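Local coordinates for major capsid protein P2 (Pseudoalteromonas phage pm2, PDB 2VVF), which builds the icosahedral shell of a membrane-containing marine phage as a homotrimeric major capsid protein with a double jelly-roll fold, at residues L164-H176 with I257-F269. Numbering follows the deposited sequence.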
loop_
_atom_site.group_PDB
_atom_site.type_symbol
_atom_site.label_atom_id
_atom_site.label_comp_id
_atom_site.label_asym_id
_atom_site.label_seq_id
_atom_site.Cartn_x
_atom_site.Cartn_y
_atom_site.Cartn_z
ATOM N N LEU A 164 31.685 -1.202 14.349
ATOM C CA LEU A 164 31.040 -0.727 13.129
ATOM C C LEU A 164 31.232 0.781 12.991
ATOM O O LEU A 164 31.064 1.527 13.956
ATOM C CB LEU A 164 29.550 -1.082 13.131
ATOM C CG LEU A 164 29.206 -2.546 12.847
ATOM C CD1 LEU A 164 27.701 -2.760 12.846
ATOM C CD2 LEU A 164 29.821 -3.014 11.534
ATOM N N PRO A 165 31.604 1.224 11.794
ATOM C CA PRO A 165 31.835 2.644 11.545
ATOM C C PRO A 165 30.652 3.493 12.001
ATOM O O PRO A 165 29.496 3.133 11.780
ATOM C CB PRO A 165 31.983 2.712 10.024
ATOM C CG PRO A 165 32.476 1.361 9.636
ATOM C CD PRO A 165 31.812 0.407 10.585
ATOM N N ARG A 166 30.951 4.621 12.636
ATOM C CA ARG A 166 29.913 5.522 13.121
ATOM C C ARG A 166 30.097 6.939 12.590
ATOM O O ARG A 166 30.312 7.873 13.361
ATOM C CB ARG A 166 29.888 5.540 14.652
ATOM C CG ARG A 166 29.331 4.275 15.286
ATOM C CD ARG A 166 28.942 4.511 16.736
ATOM N NE ARG A 166 29.872 3.877 17.666
ATOM C CZ ARG A 166 30.625 4.539 18.538
ATOM N NH1 ARG A 166 30.561 5.863 18.601
ATOM N NH2 ARG A 166 31.443 3.880 19.347
ATOM N N PRO A 167 30.007 7.097 11.273
ATOM C CA PRO A 167 30.148 8.413 10.655
ATOM C C PRO A 167 29.191 9.405 11.311
ATOM O O PRO A 167 27.988 9.161 11.392
ATOM C CB PRO A 167 29.751 8.165 9.193
ATOM C CG PRO A 167 29.020 6.856 9.197
ATOM C CD PRO A 167 29.642 6.063 10.292
ATOM N N VAL A 168 29.738 10.511 11.801
ATOM C CA VAL A 168 28.944 11.525 12.487
ATOM C C VAL A 168 27.909 12.203 11.593
ATOM O O VAL A 168 28.219 12.645 10.488
ATOM C CB VAL A 168 29.845 12.558 13.190
ATOM C CG1 VAL A 168 29.000 13.641 13.847
ATOM C CG2 VAL A 168 30.738 11.872 14.218
ATOM N N GLY A 169 26.679 12.301 12.092
ATOM C CA GLY A 169 25.601 12.950 11.355
ATOM C C GLY A 169 24.837 11.978 10.464
ATOM O O GLY A 169 23.733 12.274 10.007
ATOM N N TYR A 170 25.431 10.817 10.216
ATOM C CA TYR A 170 24.808 9.802 9.379
ATOM C C TYR A 170 23.821 8.964 10.183
ATOM O O TYR A 170 23.765 9.060 11.408
ATOM C CB TYR A 170 25.875 8.902 8.751
ATOM C CG TYR A 170 26.642 9.563 7.629
ATOM C CD1 TYR A 170 26.468 9.162 6.313
ATOM C CD2 TYR A 170 27.534 10.595 7.886
ATOM C CE1 TYR A 170 27.163 9.767 5.282
ATOM C CE2 TYR A 170 28.236 11.207 6.864
ATOM C CZ TYR A 170 28.047 10.789 5.563
ATOM O OH TYR A 170 28.740 11.397 4.538
ATOM N N ARG A 171 23.046 8.142 9.484
ATOM C CA ARG A 171 22.065 7.275 10.127
ATOM C C ARG A 171 22.239 5.843 9.647
ATOM O O ARG A 171 22.928 5.589 8.660
ATOM C CB ARG A 171 20.643 7.734 9.794
ATOM C CG ARG A 171 20.311 9.152 10.220
ATOM C CD ARG A 171 18.810 9.386 10.157
ATOM N NE ARG A 171 18.371 10.437 11.072
ATOM C CZ ARG A 171 17.670 10.217 12.180
ATOM N NH1 ARG A 171 17.328 8.982 12.520
ATOM N NH2 ARG A 171 17.312 11.235 12.949
ATOM N N ILE A 172 21.590 4.914 10.337
ATOM C CA ILE A 172 21.627 3.510 9.956
ATOM C C ILE A 172 20.200 3.028 9.746
ATOM O O ILE A 172 19.408 2.982 10.687
ATOM C CB ILE A 172 22.361 2.646 10.994
ATOM C CG1 ILE A 172 23.834 3.050 11.076
ATOM C CG2 ILE A 172 22.234 1.170 10.636
ATOM C CD1 ILE A 172 24.608 2.309 12.143
ATOM N N ALA A 173 19.867 2.708 8.501
ATOM C CA ALA A 173 18.527 2.244 8.167
ATOM C C ALA A 173 18.327 0.796 8.592
ATOM O O ALA A 173 17.273 0.435 9.118
ATOM C CB ALA A 173 18.267 2.403 6.675
ATOM N N ALA A 174 19.340 -0.033 8.358
ATOM C CA ALA A 174 19.254 -1.442 8.711
ATOM C C ALA A 174 20.611 -2.128 8.754
ATOM O O ALA A 174 21.599 -1.612 8.238
ATOM C CB ALA A 174 18.327 -2.168 7.749
ATOM N N ILE A 175 20.642 -3.301 9.374
ATOM C CA ILE A 175 21.852 -4.106 9.465
ATOM C C ILE A 175 21.479 -5.539 9.108
ATOM O O ILE A 175 20.544 -6.102 9.673
ATOM C CB ILE A 175 22.482 -4.028 10.866
ATOM C CG1 ILE A 175 22.909 -2.595 11.184
ATOM C CG2 ILE A 175 23.666 -4.978 10.971
ATOM C CD1 ILE A 175 23.135 -2.344 12.663
ATOM N N HIS A 176 22.186 -6.115 8.145
ATOM C CA HIS A 176 21.900 -7.478 7.718
ATOM C C HIS A 176 23.058 -8.417 8.019
ATOM O O HIS A 176 24.142 -8.276 7.459
ATOM C CB HIS A 176 21.572 -7.517 6.223
ATOM C CG HIS A 176 20.580 -6.481 5.796
ATOM N ND1 HIS A 176 19.219 -6.691 5.842
ATOM C CD2 HIS A 176 20.752 -5.226 5.319
ATOM C CE1 HIS A 176 18.594 -5.609 5.411
ATOM N NE2 HIS A 176 19.502 -4.707 5.087
ATOM N N ILE A 257 26.041 -6.457 6.469
ATOM C CA ILE A 257 25.644 -5.383 5.566
ATOM C C ILE A 257 25.031 -4.247 6.372
ATOM O O ILE A 257 24.072 -4.452 7.113
ATOM C CB ILE A 257 24.654 -5.881 4.494
ATOM C CG1 ILE A 257 25.198 -7.134 3.806
ATOM C CG2 ILE A 257 24.378 -4.785 3.470
ATOM C CD1 ILE A 257 26.559 -6.939 3.190
ATOM N N VAL A 258 25.590 -3.050 6.233
ATOM C CA VAL A 258 25.076 -1.887 6.945
ATOM C C VAL A 258 24.603 -0.829 5.959
ATOM O O VAL A 258 25.385 -0.319 5.158
ATOM C CB VAL A 258 26.116 -1.312 7.921
ATOM C CG1 VAL A 258 25.521 -0.154 8.714
ATOM C CG2 VAL A 258 26.637 -2.395 8.847
ATOM N N GLU A 259 23.313 -0.513 6.013
ATOM C CA GLU A 259 22.736 0.494 5.135
ATOM C C GLU A 259 22.792 1.856 5.812
ATOM O O GLU A 259 21.939 2.187 6.635
ATOM C CB GLU A 259 21.287 0.140 4.794
ATOM C CG GLU A 259 21.140 -1.077 3.899
ATOM C CD GLU A 259 19.701 -1.329 3.495
ATOM O OE1 GLU A 259 19.182 -0.580 2.641
ATOM O OE2 GLU A 259 19.086 -2.270 4.038
ATOM N N TYR A 260 23.815 2.634 5.480
ATOM C CA TYR A 260 23.980 3.962 6.051
ATOM C C TYR A 260 23.163 4.972 5.255
ATOM O O TYR A 260 22.709 4.685 4.147
ATOM C CB TYR A 260 25.455 4.372 6.045
ATOM C CG TYR A 260 26.310 3.623 7.042
ATOM C CD1 TYR A 260 26.385 4.031 8.367
ATOM C CD2 TYR A 260 27.065 2.524 6.650
ATOM C CE1 TYR A 260 27.177 3.356 9.276
ATOM C CE2 TYR A 260 27.859 1.844 7.553
ATOM C CZ TYR A 260 27.910 2.262 8.862
ATOM O OH TYR A 260 28.698 1.584 9.761
ATOM N N MET A 261 22.992 6.160 5.823
ATOM C CA MET A 261 22.249 7.231 5.174
ATOM C C MET A 261 22.813 8.576 5.612
ATOM O O MET A 261 23.206 8.749 6.765
ATOM C CB MET A 261 20.768 7.163 5.559
ATOM C CG MET A 261 19.994 6.022 4.930
ATOM S SD MET A 261 18.276 6.004 5.483
ATOM C CE MET A 261 18.479 6.317 7.233
ATOM N N GLY A 262 22.831 9.536 4.695
ATOM C CA GLY A 262 23.331 10.867 5.003
ATOM C C GLY A 262 23.475 11.695 3.729
ATOM O O GLY A 262 23.381 11.170 2.629
ATOM N N VAL A 263 23.677 12.993 3.891
ATOM C CA VAL A 263 23.874 13.924 2.788
ATOM C C VAL A 263 25.272 13.676 2.257
ATOM O O VAL A 263 26.271 13.816 2.975
ATOM C CB VAL A 263 23.706 15.404 3.243
ATOM C CG1 VAL A 263 24.023 16.357 2.128
ATOM C CG2 VAL A 263 22.315 15.655 3.826
ATOM N N TRP A 264 25.329 13.271 0.997
ATOM C CA TRP A 264 26.596 12.981 0.362
ATOM C C TRP A 264 27.532 14.179 0.390
ATOM O O TRP A 264 27.135 15.308 0.098
ATOM C CB TRP A 264 26.390 12.499 -1.071
ATOM C CG TRP A 264 27.658 12.020 -1.711
ATOM C CD1 TRP A 264 28.220 10.782 -1.591
ATOM C CD2 TRP A 264 28.543 12.783 -2.542
ATOM N NE1 TRP A 264 29.391 10.721 -2.309
ATOM C CE2 TRP A 264 29.611 11.936 -2.903
ATOM C CE3 TRP A 264 28.530 14.097 -3.025
ATOM C CZ2 TRP A 264 30.655 12.359 -3.723
ATOM C CZ3 TRP A 264 29.569 14.515 -3.838
ATOM C CH2 TRP A 264 30.618 13.649 -4.177
ATOM N N SER A 265 28.784 13.916 0.742
ATOM C CA SER A 265 29.803 14.954 0.802
ATOM C C SER A 265 31.048 14.503 0.049
ATOM O O SER A 265 31.459 13.344 0.144
ATOM C CB SER A 265 30.154 15.284 2.253
ATOM O OG SER A 265 31.206 16.232 2.316
ATOM N N ARG A 266 31.633 15.430 -0.705
ATOM C CA ARG A 266 32.825 15.158 -1.500
ATOM C C ARG A 266 33.971 14.618 -0.651
ATOM O O ARG A 266 34.870 13.949 -1.161
ATOM C CB ARG A 266 33.279 16.424 -2.229
ATOM C CG ARG A 266 32.353 16.869 -3.346
ATOM C CD ARG A 266 32.981 17.990 -4.162
ATOM N NE ARG A 266 32.130 18.410 -5.271
ATOM C CZ ARG A 266 31.691 19.653 -5.448
ATOM N NH1 ARG A 266 30.922 19.945 -6.487
ATOM N NH2 ARG A 266 32.022 20.603 -4.583
ATOM N N ASN A 267 33.950 14.934 0.640
ATOM C CA ASN A 267 34.998 14.480 1.544
ATOM C C ASN A 267 34.394 13.760 2.742
ATOM O O ASN A 267 34.956 13.780 3.838
ATOM C CB ASN A 267 35.844 15.662 2.021
ATOM C CG ASN A 267 36.013 16.727 0.953
ATOM O OD1 ASN A 267 35.082 17.033 0.206
ATOM N ND2 ASN A 267 37.211 17.296 0.872
ATOM N N GLY A 268 33.235 13.141 2.532
ATOM C CA GLY A 268 32.541 12.439 3.604
ATOM C C GLY A 268 32.615 10.918 3.497
ATOM O O GLY A 268 33.379 10.373 2.704
ATOM N N PHE A 269 31.812 10.247 4.318
ATOM C CA PHE A 269 31.756 8.788 4.368
ATOM C C PHE A 269 31.651 8.154 2.981
ATOM O O PHE A 269 30.898 8.686 2.134
ATOM C CB PHE A 269 30.573 8.346 5.231
ATOM C CG PHE A 269 30.613 6.896 5.624
ATOM C CD1 PHE A 269 31.710 6.373 6.289
ATOM C CD2 PHE A 269 29.542 6.061 5.346
ATOM C CE1 PHE A 269 31.744 5.042 6.658
ATOM C CE2 PHE A 269 29.571 4.731 5.713
ATOM C CZ PHE A 269 30.675 4.219 6.370
ATOM O OXT PHE A 269 32.305 7.111 2.765
#
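His-176 and Glu-259 project from the same face of the sheet, from two antiparallel strands of the second jelly roll, and the imidazole NE2 donates to Glu-259 OE2 at 2.7 Å, almost straight (175°). The carboxylate oxygen lies in the ring plane and is approached on its anti side; Thr-220 holds ND1, so both ring nitrogens have partners and the imidazole's rotation is fixed. The backbone of His-176 also exchanges hydrogen bonds with Ile-257. The other face is apolar and tight: Ile-172 lies alongside the Tyr-260 ring, CG1 to CE1 3.8 Å, and Tyr-260 OH donates to Pro-165 O at 2.7 Å, tying the loop before the strand to the sheet. Pro-167 CG sits squarely over the Phe-269 ring, 3.8 Å from its centroid. Phe-269 in turn presents its edge to the face of Tyr-170, with the planes at 68°. The grip slackens toward the C-terminal turn, where Arg-266 and Asn-267 are exposed: Phe-269 N reaches Tyr-170 OH in a weak, bent bond of 3.3 Å. Arg-148 adds a salt bridge to the C-terminal carboxylate and a cation-pi contact with Phe-269. Within the sheet, the short bond to a buried carboxylate probably favours a proton on His-176 NE2.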